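Local coordinates for LPXTG-motif cell wall anchor domain protein (Mobiluncus mulieris, PDB 5U5O) that probably mediates adhesion of the bacterium as a giant surface protein of Ig-like domains carrying intramolecular disulfide, isopeptide and ester cross-links, at residues T43-G48 and A67-V72. Residues are numbered along the deposited sequence; the frame is centred on the assembly and turned at random.
Sequences TYAIAG and ATTVKV
The carbonyl oxygen Y44 O is gripped by one hydrogen bond and one weaker CA-H...O contact from the neighbouring strand. V70 N donates to Y44 O at 2.8 Å, in the carbonyl plane, and T69 CA adds the CA-H...O contact. Y44 N donates back to V70 O at 2.9 Å, from above the carbonyl plane. I46 and T68 form the next hydrogen-bonded pair: I46 N reaches T68 O at 2.9 Å and T68 N reaches I46 O at 3.0 Å, both nearly along the C=O axis. T43-K71, A45-T69 and A47-A67 are the non-hydrogen-bonded pairs of this regular antiparallel ladder. On the face of Y44 and I46, I46 CG1 takes the crowded position between backbone N and carbonyl carbon (chi1 53°). It lies alongside T68 CG2. I46 CD1 meets V70 CG2 at 3.7 Å, the two side chains crossing obliquely. Just past the strand end, V72 CG2 comes obliquely to Y44 CD1, at 3.7 Å. On the other face, T43 CG2 touches T69 CB, and T43 OG1 crosses the foot of the extended K71 chain obliquely, 3.6 Å from K71 CG. Y44 OH is hydrogen-bonded to E39 N. The segments form a beta hairpin, strands 43-52 and 64-71, in the Ig-like T-Q ester bond domain. On its other edge, 43-48 pairs antiparallel with strand 118-127 through backbone hydrogen bonds of A45 with W127 and A47 with Q125. Strand 94-104 packs against I46, T68 and V72, while strand 132-135 meets A45, A67 and T69.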
loop_
_atom_site.group_PDB
_atom_site.type_symbol
_atom_site.label_atom_id
_atom_site.label_comp_id
_atom_site.label_asym_id
_atom_site.label_seq_id
_atom_site.Cartn_x
_atom_site.Cartn_y
_atom_site.Cartn_z
ATOM N N THR A 43 -1.777 -39.438 -1.992
ATOM C CA THR A 43 -2.466 -38.275 -2.518
ATOM C C THR A 43 -3.020 -37.444 -1.376
ATOM O O THR A 43 -3.938 -37.853 -0.696
ATOM C CB THR A 43 -3.598 -38.652 -3.490
ATOM O OG1 THR A 43 -3.033 -39.395 -4.567
ATOM C CG2 THR A 43 -4.295 -37.384 -4.034
ATOM N N TYR A 44 -2.466 -36.253 -1.220
ATOM C CA TYR A 44 -2.850 -35.298 -0.196
ATOM C C TYR A 44 -3.703 -34.207 -0.833
ATOM O O TYR A 44 -3.664 -33.994 -2.069
ATOM C CB TYR A 44 -1.607 -34.622 0.375
ATOM C CG TYR A 44 -0.674 -35.587 1.061
ATOM C CD1 TYR A 44 0.226 -36.352 0.341
ATOM C CD2 TYR A 44 -0.643 -35.692 2.449
ATOM C CE1 TYR A 44 1.084 -37.253 0.971
ATOM C CE2 TYR A 44 0.229 -36.572 3.082
ATOM C CZ TYR A 44 1.093 -37.342 2.340
ATOM O OH TYR A 44 1.956 -38.259 2.918
ATOM N N ALA A 45 -4.487 -33.523 -0.011
ATOM C CA ALA A 45 -5.121 -32.268 -0.429
ATOM C C ALA A 45 -4.401 -31.137 0.273
ATOM O O ALA A 45 -4.045 -31.217 1.451
ATOM C CB ALA A 45 -6.605 -32.238 -0.090
ATOM N N ILE A 46 -4.199 -30.054 -0.472
ATOM C CA ILE A 46 -3.647 -28.818 0.054
ATOM C C ILE A 46 -4.605 -27.662 -0.155
ATOM O O ILE A 46 -5.304 -27.607 -1.196
ATOM C CB ILE A 46 -2.233 -28.505 -0.501
ATOM C CG1 ILE A 46 -2.192 -28.536 -2.032
ATOM C CG2 ILE A 46 -1.230 -29.476 0.138
ATOM C CD1 ILE A 46 -0.887 -28.007 -2.581
ATOM N N ALA A 47 -4.631 -26.728 0.779
ATOM C CA ALA A 47 -5.442 -25.500 0.628
ATOM C C ALA A 47 -4.636 -24.338 1.086
ATOM O O ALA A 47 -3.894 -24.418 2.091
ATOM C CB ALA A 47 -6.705 -25.599 1.459
ATOM N N GLY A 48 -4.794 -23.233 0.374
ATOM C CA GLY A 48 -4.187 -21.971 0.729
ATOM C C GLY A 48 -5.230 -20.863 0.794
ATOM O O GLY A 48 -6.234 -20.892 0.056
ATOM N N ALA A 67 -7.523 -24.621 -3.541
ATOM C CA ALA A 67 -7.348 -25.988 -3.000
ATOM C C ALA A 67 -7.162 -26.931 -4.155
ATOM O O ALA A 67 -7.648 -26.663 -5.261
ATOM C CB ALA A 67 -8.544 -26.394 -2.152
ATOM N N THR A 68 -6.430 -28.011 -3.922
ATOM C CA THR A 68 -6.162 -29.023 -4.950
ATOM C C THR A 68 -5.656 -30.301 -4.294
ATOM O O THR A 68 -5.412 -30.321 -3.085
ATOM C CB THR A 68 -5.134 -28.521 -5.996
ATOM O OG1 THR A 68 -5.028 -29.457 -7.083
ATOM C CG2 THR A 68 -3.748 -28.279 -5.392
ATOM N N THR A 69 -5.507 -31.358 -5.085
ATOM C CA THR A 69 -4.887 -32.590 -4.634
ATOM C C THR A 69 -3.516 -32.729 -5.269
ATOM O O THR A 69 -3.283 -32.223 -6.381
ATOM C CB THR A 69 -5.743 -33.825 -4.929
ATOM O OG1 THR A 69 -6.158 -33.803 -6.287
ATOM C CG2 THR A 69 -6.956 -33.863 -4.019
ATOM N N VAL A 70 -2.613 -33.401 -4.547
ATOM C CA VAL A 70 -1.224 -33.605 -4.959
ATOM C C VAL A 70 -0.822 -35.047 -4.675
ATOM O O VAL A 70 -0.907 -35.494 -3.531
ATOM C CB VAL A 70 -0.260 -32.711 -4.162
ATOM C CG1 VAL A 70 1.185 -33.034 -4.516
ATOM C CG2 VAL A 70 -0.550 -31.237 -4.395
ATOM N N LYS A 71 -0.382 -35.768 -5.695
ATOM C CA LYS A 71 0.164 -37.106 -5.525
ATOM C C LYS A 71 1.663 -36.946 -5.464
ATOM O O LYS A 71 2.318 -36.565 -6.417
ATOM C CB LYS A 71 -0.259 -38.046 -6.643
ATOM C CG LYS A 71 0.133 -39.487 -6.314
ATOM C CD LYS A 71 -0.431 -40.478 -7.314
ATOM C CE LYS A 71 -0.108 -41.897 -6.887
ATOM N NZ LYS A 71 -0.717 -42.871 -7.818
ATOM N N VAL A 72 2.225 -37.231 -4.286
ATOM C CA VAL A 72 3.620 -36.927 -4.065
ATOM C C VAL A 72 4.506 -37.898 -4.823
ATOM O O VAL A 72 4.255 -39.121 -4.807
ATOM C CB VAL A 72 3.920 -36.964 -2.558
ATOM C CG1 VAL A 72 5.412 -36.804 -2.284
ATOM C CG2 VAL A 72 3.122 -35.855 -1.886
#